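Long-range contact in holo-[acyl-carrier-protein] synthase (Neisseria meningitidis FAM18, PDB 5SUV), which is an AcpS-type member of the 4'-phosphopantetheinyl transferase superfamily and, as a three-chain assembly, binds coenzyme A in pockets shared between subunits: residues A56-A61 and V72-I77. Numbering follows the deposited sequence.
Sequences AKEAFA and VSFRNI. With COA (coenzyme A), chain D.
F60 and K57 of helix 46-63 both pack against I77, and K57 also meets F74, joining the long helix of this 4'-phosphopantetheinyl transferase superfamily fold to the loop that runs into strand 77-81. Packing is tightest around I77. F60 carries CG anti to its backbone N (chi1 180°), and I77 CG2 lies over one face of the ring while I77 CD1 meets F60 CD1 at 3.5 Å. V72 CG1 approaches the same ring at its edge, near the ring plane, and also rests on A61 CB at 3.8 Å. F89, edge-to-face with F60, and L95 of helix 93-102 extend this apolar region.

K57 runs its methylenes past I77 in the opposite direction, then bends at chi4 (-102°) to bring NZ to two backbone carbonyls. NZ donates to I77 O at 2.6 Å, nearly in line with the carbonyl bond, and to F74 O at 2.9 Å, tilted from the carbonyl plane. I31 O and, in a salt bridge, E36 OE1 also lie at this buried ammonium group, so four oxygens share its three N-H bonds.

Toward coenzyme A the contact is sparser: E58 only grazes the F74 ring, with CG 4.2 Å from CE1. Both residues line the coenzyme A pocket, to which a second subunit also contributes. The F74 ring bridges protein and ligand by its rim, with coenzyme A O5P at one part of the edge and, at another, K57 CD in the ring plane, 3.7 Å from F74 CD1.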
# COMPACT_ATOMS: atom_id res chain seq x y z
N ALA A 56 -11.28 1.32 -3.59
CA ALA A 56 -11.15 -0.12 -3.80
C ALA A 56 -11.37 -0.48 -5.26
O ALA A 56 -10.66 -1.33 -5.82
CB ALA A 56 -12.15 -0.86 -2.91
N LYS A 57 -12.34 0.15 -5.91
CA LYS A 57 -12.57 -0.14 -7.32
C LYS A 57 -11.42 0.36 -8.17
O LYS A 57 -10.98 -0.32 -9.11
CB LYS A 57 -13.89 0.48 -7.76
CG LYS A 57 -15.08 -0.03 -6.97
CD LYS A 57 -16.30 0.84 -7.19
CE LYS A 57 -17.45 0.46 -6.25
NZ LYS A 57 -18.50 -0.36 -6.94
N GLU A 58 -10.89 1.55 -7.87
CA GLU A 58 -9.77 2.03 -8.65
C GLU A 58 -8.55 1.14 -8.46
O GLU A 58 -7.84 0.84 -9.43
CB GLU A 58 -9.47 3.48 -8.30
CG GLU A 58 -10.53 4.45 -8.77
CD GLU A 58 -10.02 5.88 -8.90
OE1 GLU A 58 -10.42 6.58 -9.86
OE2 GLU A 58 -9.23 6.31 -8.04
N ALA A 59 -8.27 0.70 -7.22
CA ALA A 59 -7.12 -0.16 -7.01
C ALA A 59 -7.34 -1.50 -7.69
O ALA A 59 -6.39 -2.07 -8.25
CB ALA A 59 -6.85 -0.37 -5.52
N PHE A 60 -8.57 -2.01 -7.67
CA PHE A 60 -8.87 -3.23 -8.41
C PHE A 60 -8.52 -3.07 -9.89
O PHE A 60 -7.83 -3.90 -10.48
CB PHE A 60 -10.35 -3.61 -8.23
CG PHE A 60 -10.74 -4.86 -8.98
CD1 PHE A 60 -11.05 -4.81 -10.33
CD2 PHE A 60 -10.78 -6.08 -8.34
CE1 PHE A 60 -11.41 -5.96 -11.03
CE2 PHE A 60 -11.13 -7.24 -9.02
CZ PHE A 60 -11.44 -7.17 -10.37
N ALA A 61 -9.02 -1.99 -10.50
CA ALA A 61 -8.84 -1.81 -11.94
C ALA A 61 -7.35 -1.69 -12.30
O ALA A 61 -6.92 -2.12 -13.37
CB ALA A 61 -9.64 -0.59 -12.38
N VAL A 72 -14.28 -4.31 -16.64
CA VAL A 72 -13.65 -3.83 -15.42
C VAL A 72 -14.20 -2.44 -15.18
O VAL A 72 -13.56 -1.43 -15.50
CB VAL A 72 -12.11 -3.82 -15.54
CG1 VAL A 72 -11.47 -3.41 -14.23
CG2 VAL A 72 -11.60 -5.19 -15.92
N SER A 73 -15.40 -2.37 -14.60
CA SER A 73 -16.13 -1.13 -14.42
C SER A 73 -16.55 -0.96 -12.96
O SER A 73 -16.63 -1.92 -12.19
CB SER A 73 -17.36 -1.08 -15.32
OG SER A 73 -18.23 -2.16 -15.04
N PHE A 74 -16.84 0.29 -12.59
CA PHE A 74 -17.34 0.54 -11.25
C PHE A 74 -18.58 -0.28 -10.96
O PHE A 74 -18.75 -0.77 -9.83
CB PHE A 74 -17.65 2.02 -11.08
CG PHE A 74 -16.43 2.90 -11.14
CD1 PHE A 74 -15.53 2.93 -10.09
CD2 PHE A 74 -16.20 3.70 -12.24
CE1 PHE A 74 -14.42 3.75 -10.14
CE2 PHE A 74 -15.09 4.52 -12.30
CZ PHE A 74 -14.20 4.54 -11.25
N ARG A 75 -19.45 -0.44 -11.95
CA ARG A 75 -20.72 -1.13 -11.72
C ARG A 75 -20.58 -2.65 -11.66
O ARG A 75 -21.55 -3.32 -11.28
CB ARG A 75 -21.74 -0.77 -12.79
CG ARG A 75 -22.34 0.60 -12.63
CD ARG A 75 -23.52 0.78 -13.57
NE ARG A 75 -24.11 2.11 -13.44
CZ ARG A 75 -23.66 3.20 -14.07
NH1 ARG A 75 -22.61 3.13 -14.87
NH2 ARG A 75 -24.28 4.36 -13.89
N ASN A 76 -19.39 -3.19 -11.99
CA ASN A 76 -19.12 -4.61 -11.89
C ASN A 76 -18.21 -4.98 -10.73
O ASN A 76 -18.06 -6.17 -10.45
CB ASN A 76 -18.49 -5.14 -13.20
CG ASN A 76 -19.53 -5.49 -14.27
OD1 ASN A 76 -20.72 -5.65 -13.97
ND2 ASN A 76 -19.08 -5.58 -15.50
N ILE A 77 -17.60 -4.01 -10.06
CA ILE A 77 -16.66 -4.28 -8.97
C ILE A 77 -17.36 -3.92 -7.67
O ILE A 77 -17.48 -2.74 -7.32
CB ILE A 77 -15.37 -3.47 -9.12
CG1 ILE A 77 -14.67 -3.72 -10.46
CG2 ILE A 77 -14.45 -3.77 -7.94
CD1 ILE A 77 -13.70 -2.60 -10.81
N1A COA D . -3.22 -0.54 -15.10
C2A COA D . -2.65 -0.22 -13.91
N3A COA D . -2.34 0.99 -13.48
C4A COA D . -2.63 2.01 -14.36
C5A COA D . -3.23 1.85 -15.66
C6A COA D . -3.49 0.50 -15.95
N6A COA D . -4.00 0.18 -17.09
N7A COA D . -3.38 3.00 -16.27
C8A COA D . -2.90 3.85 -15.39
N9A COA D . -2.46 3.31 -14.24
C1B COA D . -1.82 3.96 -13.06
C2B COA D . -0.55 4.79 -13.55
O2B COA D . 0.56 4.52 -12.79
C3B COA D . -1.10 6.23 -13.31
O3B COA D . -0.19 7.10 -12.95
P3B COA D . 1.10 7.46 -14.11
O7A COA D . 0.46 7.52 -15.33
O8A COA D . 2.03 6.30 -13.95
O9A COA D . 1.55 8.73 -13.58
C4B COA D . -1.98 5.93 -12.08
O4B COA D . -2.69 4.81 -12.43
C5B COA D . -2.93 7.06 -11.67
O5B COA D . -3.54 6.68 -10.50
P1A COA D . -4.34 7.86 -9.75
O1A COA D . -3.48 8.92 -9.48
O2A COA D . -5.17 7.17 -8.72
O3A COA D . -5.18 8.41 -11.07
P2A COA D . -6.75 8.26 -11.19
O4A COA D . -7.05 8.95 -12.38
O5A COA D . -7.42 8.48 -9.87
O6A COA D . -7.12 6.62 -11.53
CBP COA D . -7.39 5.06 -13.29
CCP COA D . -6.54 6.20 -12.64
CDP COA D . -6.44 4.02 -13.80
CEP COA D . -8.38 4.39 -12.38
CAP COA D . -8.11 5.68 -14.42
OAP COA D . -7.20 6.12 -15.37
C9P COA D . -9.07 4.76 -15.11
O9P COA D . -8.67 3.86 -15.76
N8P COA D . -10.42 4.98 -15.01
C7P COA D . -10.97 6.07 -14.25
C6P COA D . -12.05 6.74 -15.12
C5P COA D . -13.15 7.16 -14.22
O5P COA D . -14.19 6.58 -14.16
N4P COA D . -12.94 8.28 -13.42
C3P COA D . -13.98 8.69 -12.48
C2P COA D . -15.27 9.05 -13.17
S1P COA D . -16.49 9.30 -11.89